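Local coordinates for hypothetical protein (Nitrosomonas europaea, PDB 2IN3), which probably acts as a thiol-disulfide oxidoreductase of the DsbA family, FrnE-like subfamily, and is a putative protein disulfide isomerase, at residues P16-I28 with H67-F79. Numbering follows the deposited sequence.
Sequences PMCSWCWGFAPVI and HWHSVHITTGQPF. With PO4 (phosphate ion), chain B; EDO (1,2-ethanediol), chain D.
Helix 19-28, which starts at the CxxC-type sequence Cys18 to Cys21 of a DsbA-like thioredoxin domain, packs against helix 67-75 and the turn after it, with Trp20 and Gly23 meeting Val71, and Trp22 meeting Gln77. Over 19-28 and 67-75 the axes run nearly parallel (13°) and approach to 9.1 Å, a closeness that Gly23 permits: its CA lies 3.4 Å from Val71 CG1, tighter than usual carbon contact. The other branch, Val71 CG2, sits over the Trp20 indole, 3.6 Å from the five-membered-ring centroid, while Ser70, Thr74 and Thr75 complete the hole for this knob. Trp22, its CG anti to the backbone N (chi1 -180°), reaches the turn, where NE1 donates in the ring plane to Pro78 O (2.8 Å, 166°) and the indole edge meets the Phe79 face. Gln77, bent at chi2, lays its amide across the Trp22 face, and its NE2 donates to Trp22 O (3.0 Å) from the face of the carbonyl plane opposite to that used by Ala25 N. A leucine in place of Trp22 would probably leave Pro78 O without this donor and open a gap beside Phe79. At the helix start a phosphate, probably from the crystallisation liquor, bridges the segments: O3 accepts from Ser19 N and, at 2.7 Å, from Ser19 OG, O1 from His67 ND1 (2.9 Å).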
loop_
_atom_site.group_PDB
_atom_site.type_symbol
_atom_site.label_atom_id
_atom_site.label_comp_id
_atom_site.label_asym_id
_atom_site.label_seq_id
_atom_site.Cartn_x
_atom_site.Cartn_y
_atom_site.Cartn_z
ATOM N N PRO A 16 -0.801 0.022 -3.525
ATOM C CA PRO A 16 -0.408 1.330 -4.083
ATOM C C PRO A 16 -1.437 1.911 -5.080
ATOM O O PRO A 16 -1.474 3.130 -5.266
ATOM C CB PRO A 16 0.864 1.005 -4.884
ATOM C CG PRO A 16 1.363 -0.251 -4.349
ATOM C CD PRO A 16 0.207 -1.019 -3.806
HETATM N N MSE A 17 -2.223 1.055 -5.738
HETATM C CA MSE A 17 -3.276 1.536 -6.666
HETATM C C MSE A 17 -4.687 1.531 -6.097
HETATM O O MSE A 17 -5.658 1.483 -6.843
HETATM C CB MSE A 17 -3.242 0.769 -8.001
HETATM C CG MSE A 17 -1.907 0.959 -8.716
HETATM SE SE MSE A 17 -1.579 -0.348 -10.106
HETATM C CE MSE A 17 -2.636 0.417 -11.565
ATOM N N CYS A 18 -4.771 1.629 -4.777
ATOM C CA CYS A 18 -5.997 1.852 -4.051
ATOM C C CYS A 18 -6.048 3.331 -3.595
ATOM O O CYS A 18 -5.137 3.794 -2.912
ATOM C CB CYS A 18 -6.028 0.902 -2.858
ATOM S SG CYS A 18 -7.281 1.317 -1.614
ATOM N N SER A 19 -7.080 4.069 -4.020
ATOM C CA SER A 19 -7.102 5.523 -3.849
ATOM C C SER A 19 -7.275 5.915 -2.393
ATOM O O SER A 19 -6.658 6.855 -1.946
ATOM C CB SER A 19 -8.139 6.203 -4.748
ATOM O OG SER A 19 -9.458 5.737 -4.495
ATOM N N TRP A 20 -8.117 5.202 -1.651
ATOM C CA TRP A 20 -8.249 5.484 -0.213
ATOM C C TRP A 20 -6.984 5.174 0.576
ATOM O O TRP A 20 -6.767 5.745 1.667
ATOM C CB TRP A 20 -9.471 4.810 0.402
ATOM C CG TRP A 20 -10.739 5.598 0.133
ATOM C CD1 TRP A 20 -11.730 5.295 -0.748
ATOM C CD2 TRP A 20 -11.108 6.832 0.749
ATOM N NE1 TRP A 20 -12.718 6.258 -0.710
ATOM C CE2 TRP A 20 -12.364 7.205 0.218
ATOM C CE3 TRP A 20 -10.503 7.657 1.712
ATOM C CZ2 TRP A 20 -13.012 8.392 0.583
ATOM C CZ3 TRP A 20 -11.161 8.840 2.078
ATOM C CH2 TRP A 20 -12.396 9.182 1.521
ATOM N N CYS A 21 -6.155 4.265 0.048
ATOM C CA CYS A 21 -4.817 4.029 0.618
ATOM C C CYS A 21 -3.959 5.281 0.444
ATOM O O CYS A 21 -3.231 5.691 1.384
ATOM C CB CYS A 21 -4.132 2.790 -0.032
ATOM S SG CYS A 21 -4.977 1.218 0.476
ATOM N N TRP A 22 -4.011 5.899 -0.742
ATOM C CA TRP A 22 -3.342 7.205 -0.915
ATOM C C TRP A 22 -3.964 8.280 0.002
ATOM O O TRP A 22 -3.245 9.091 0.583
ATOM C CB TRP A 22 -3.417 7.616 -2.366
ATOM C CG TRP A 22 -2.795 8.923 -2.800
ATOM C CD1 TRP A 22 -3.354 9.862 -3.637
ATOM C CD2 TRP A 22 -1.443 9.358 -2.564
ATOM N NE1 TRP A 22 -2.447 10.876 -3.898
ATOM C CE2 TRP A 22 -1.271 10.591 -3.251
ATOM C CE3 TRP A 22 -0.375 8.841 -1.818
ATOM C CZ2 TRP A 22 -0.065 11.309 -3.224
ATOM C CZ3 TRP A 22 0.832 9.558 -1.802
ATOM C CH2 TRP A 22 0.963 10.773 -2.487
ATOM N N GLY A 23 -5.290 8.281 0.160
ATOM C CA GLY A 23 -5.918 9.210 1.121
ATOM C C GLY A 23 -5.360 9.026 2.533
ATOM O O GLY A 23 -5.242 9.980 3.312
ATOM N N PHE A 24 -5.023 7.787 2.850
ATOM C CA PHE A 24 -4.634 7.382 4.204
ATOM C C PHE A 24 -3.122 7.506 4.399
ATOM O O PHE A 24 -2.638 7.354 5.529
ATOM C CB PHE A 24 -5.042 5.908 4.367
ATOM C CG PHE A 24 -5.009 5.381 5.780
ATOM C CD1 PHE A 24 -5.928 5.814 6.714
ATOM C CD2 PHE A 24 -4.053 4.416 6.150
ATOM C CE1 PHE A 24 -5.932 5.290 8.019
ATOM C CE2 PHE A 24 -4.050 3.865 7.438
ATOM C CZ PHE A 24 -5.002 4.303 8.370
ATOM N N ALA A 25 -2.372 7.775 3.325
ATOM C CA ALA A 25 -0.890 7.847 3.472
ATOM C C ALA A 25 -0.417 8.803 4.609
ATOM O O ALA A 25 0.478 8.427 5.389
ATOM C CB ALA A 25 -0.185 8.124 2.138
ATOM N N PRO A 26 -1.004 10.023 4.723
ATOM C CA PRO A 26 -0.599 10.871 5.854
ATOM C C PRO A 26 -0.919 10.284 7.235
ATOM O O PRO A 26 -0.222 10.585 8.208
ATOM C CB PRO A 26 -1.407 12.156 5.632
ATOM C CG PRO A 26 -1.637 12.198 4.153
ATOM C CD PRO A 26 -1.941 10.750 3.831
ATOM N N VAL A 27 -1.980 9.475 7.328
ATOM C CA VAL A 27 -2.424 8.928 8.614
ATOM C C VAL A 27 -1.458 7.818 9.037
ATOM O O VAL A 27 -0.959 7.781 10.170
ATOM C CB VAL A 27 -3.856 8.351 8.495
ATOM C CG1 VAL A 27 -4.301 7.698 9.835
ATOM C CG2 VAL A 27 -4.827 9.446 8.041
ATOM N N ILE A 28 -1.167 6.904 8.129
ATOM C CA ILE A 28 -0.209 5.843 8.473
ATOM C C ILE A 28 1.217 6.387 8.703
ATOM O O ILE A 28 1.952 5.874 9.563
ATOM C CB ILE A 28 -0.285 4.616 7.470
ATOM C CG1 ILE A 28 0.488 3.394 8.045
ATOM C CG2 ILE A 28 0.282 5.015 6.105
ATOM C CD1 ILE A 28 -0.134 2.838 9.371
ATOM N N HIS A 67 -14.127 7.779 -6.641
ATOM C CA HIS A 67 -13.325 7.521 -5.436
ATOM C C HIS A 67 -12.180 8.538 -5.319
ATOM O O HIS A 67 -11.952 9.077 -4.243
ATOM C CB HIS A 67 -12.797 6.066 -5.370
ATOM C CG HIS A 67 -13.881 5.062 -5.115
ATOM N ND1 HIS A 67 -13.739 3.716 -5.374
ATOM C CD2 HIS A 67 -15.146 5.225 -4.660
ATOM C CE1 HIS A 67 -14.873 3.089 -5.089
ATOM N NE2 HIS A 67 -15.746 3.984 -4.657
ATOM N N TRP A 68 -11.490 8.824 -6.428
ATOM C CA TRP A 68 -10.394 9.792 -6.417
ATOM C C TRP A 68 -10.882 11.175 -5.977
ATOM O O TRP A 68 -10.309 11.801 -5.101
ATOM C CB TRP A 68 -9.768 9.942 -7.807
ATOM C CG TRP A 68 -8.990 8.771 -8.321
ATOM C CD1 TRP A 68 -9.050 7.451 -7.884
ATOM C CD2 TRP A 68 -8.093 8.789 -9.425
ATOM N NE1 TRP A 68 -8.228 6.675 -8.647
ATOM C CE2 TRP A 68 -7.609 7.463 -9.591
ATOM C CE3 TRP A 68 -7.624 9.803 -10.283
ATOM C CZ2 TRP A 68 -6.674 7.118 -10.577
ATOM C CZ3 TRP A 68 -6.684 9.455 -11.276
ATOM C CH2 TRP A 68 -6.237 8.117 -11.423
ATOM N N HIS A 69 -11.947 11.660 -6.592
ATOM C CA HIS A 69 -12.550 12.910 -6.138
ATOM C C HIS A 69 -12.893 12.887 -4.629
ATOM O O HIS A 69 -12.548 13.827 -3.914
ATOM C CB HIS A 69 -13.766 13.221 -6.989
ATOM C CG HIS A 69 -13.433 13.633 -8.389
ATOM N ND1 HIS A 69 -12.863 14.850 -8.682
ATOM C CD2 HIS A 69 -13.606 13.006 -9.575
ATOM C CE1 HIS A 69 -12.726 14.971 -9.996
ATOM N NE2 HIS A 69 -13.160 13.861 -10.559
ATOM N N SER A 70 -13.553 11.821 -4.139
ATOM C CA SER A 70 -13.858 11.696 -2.711
ATOM C C SER A 70 -12.633 11.783 -1.846
ATOM O O SER A 70 -12.661 12.484 -0.828
ATOM C CB SER A 70 -14.597 10.395 -2.353
ATOM O OG SER A 70 -15.774 10.271 -3.099
ATOM N N VAL A 71 -11.585 11.053 -2.236
ATOM C CA VAL A 71 -10.312 11.042 -1.497
ATOM C C VAL A 71 -9.714 12.457 -1.488
ATOM O O VAL A 71 -9.301 12.979 -0.442
ATOM C CB VAL A 71 -9.305 10.046 -2.112
ATOM C CG1 VAL A 71 -7.912 10.216 -1.439
ATOM C CG2 VAL A 71 -9.778 8.630 -1.915
ATOM N N HIS A 72 -9.683 13.069 -2.664
ATOM C CA HIS A 72 -9.098 14.402 -2.780
ATOM C C HIS A 72 -9.800 15.419 -1.879
ATOM O O HIS A 72 -9.154 16.130 -1.115
ATOM C CB HIS A 72 -9.138 14.898 -4.220
ATOM C CG HIS A 72 -8.545 16.252 -4.380
ATOM N ND1 HIS A 72 -7.233 16.516 -4.048
ATOM C CD2 HIS A 72 -9.078 17.422 -4.798
ATOM C CE1 HIS A 72 -6.982 17.798 -4.256
ATOM N NE2 HIS A 72 -8.081 18.367 -4.720
ATOM N N ILE A 73 -11.128 15.481 -1.939
ATOM C CA ILE A 73 -11.805 16.520 -1.164
ATOM C C ILE A 73 -11.846 16.218 0.333
ATOM O O ILE A 73 -11.875 17.138 1.143
ATOM C CB ILE A 73 -13.179 16.881 -1.717
ATOM C CG1 ILE A 73 -14.180 15.750 -1.546
ATOM C CG2 ILE A 73 -13.069 17.370 -3.189
ATOM C CD1 ILE A 73 -15.603 16.220 -1.907
ATOM N N THR A 74 -11.776 14.937 0.700
ATOM C CA THR A 74 -11.802 14.512 2.102
ATOM C C THR A 74 -10.441 14.675 2.792
ATOM O O THR A 74 -10.366 15.085 3.968
ATOM C CB THR A 74 -12.232 13.021 2.208
ATOM O OG1 THR A 74 -13.558 12.879 1.676
ATOM C CG2 THR A 74 -12.195 12.501 3.687
ATOM N N THR A 75 -9.384 14.379 2.059
ATOM C CA THR A 75 -8.041 14.282 2.632
ATOM C C THR A 75 -7.062 15.321 2.101
ATOM O O THR A 75 -5.978 15.521 2.685
ATOM C CB THR A 75 -7.381 12.876 2.390
ATOM O OG1 THR A 75 -6.992 12.736 1.010
ATOM C CG2 THR A 75 -8.338 11.742 2.804
ATOM N N GLY A 76 -7.394 15.938 0.971
ATOM C CA GLY A 76 -6.447 16.842 0.351
ATOM C C GLY A 76 -5.320 16.193 -0.439
ATOM O O GLY A 76 -4.500 16.921 -1.002
ATOM N N GLN A 77 -5.262 14.851 -0.506
ATOM C CA GLN A 77 -4.197 14.166 -1.251
ATOM C C GLN A 77 -4.381 14.446 -2.744
ATOM O O GLN A 77 -5.509 14.501 -3.207
ATOM C CB GLN A 77 -4.170 12.666 -0.979
ATOM C CG GLN A 77 -3.618 12.302 0.401
ATOM C CD GLN A 77 -2.108 12.516 0.475
ATOM O OE1 GLN A 77 -1.648 13.621 0.701
ATOM N NE2 GLN A 77 -1.347 11.453 0.322
ATOM N N PRO A 78 -3.274 14.725 -3.464
ATOM C CA PRO A 78 -3.401 15.203 -4.853
ATOM C C PRO A 78 -3.705 14.070 -5.864
ATOM O O PRO A 78 -3.282 12.925 -5.678
ATOM C CB PRO A 78 -2.019 15.823 -5.123
ATOM C CG PRO A 78 -1.080 14.981 -4.245
ATOM C CD PRO A 78 -1.865 14.694 -3.004
ATOM N N PHE A 79 -4.427 14.422 -6.930
ATOM C CA PHE A 79 -4.641 13.543 -8.088
ATOM C C PHE A 79 -4.591 14.429 -9.324
ATOM O O PHE A 79 -5.022 15.566 -9.270
ATOM C CB PHE A 79 -6.039 12.885 -8.060
ATOM C CG PHE A 79 -6.271 11.935 -6.900
ATOM C CD1 PHE A 79 -6.185 10.553 -7.091
ATOM C CD2 PHE A 79 -6.649 12.422 -5.653
ATOM C CE1 PHE A 79 -6.446 9.663 -6.058
ATOM C CE2 PHE A 79 -6.883 11.547 -4.586
ATOM C CZ PHE A 79 -6.774 10.176 -4.775
HETATM P P PO4 B . -10.322 2.481 -5.738
HETATM O O1 PO4 B . -11.426 2.699 -6.733
HETATM O O2 PO4 B . -9.785 1.065 -5.760
HETATM O O3 PO4 B . -9.230 3.472 -5.998
HETATM O O4 PO4 B . -10.944 2.654 -4.354
HETATM C C1 EDO D . -17.161 13.659 -1.939
HETATM O O1 EDO D . -16.857 12.981 -3.163
HETATM C C2 EDO D . -17.522 12.644 -0.880
HETATM O O2 EDO D . -18.340 11.686 -1.549
HETATM O O HOH W 1 -7.415 4.036 -7.712
#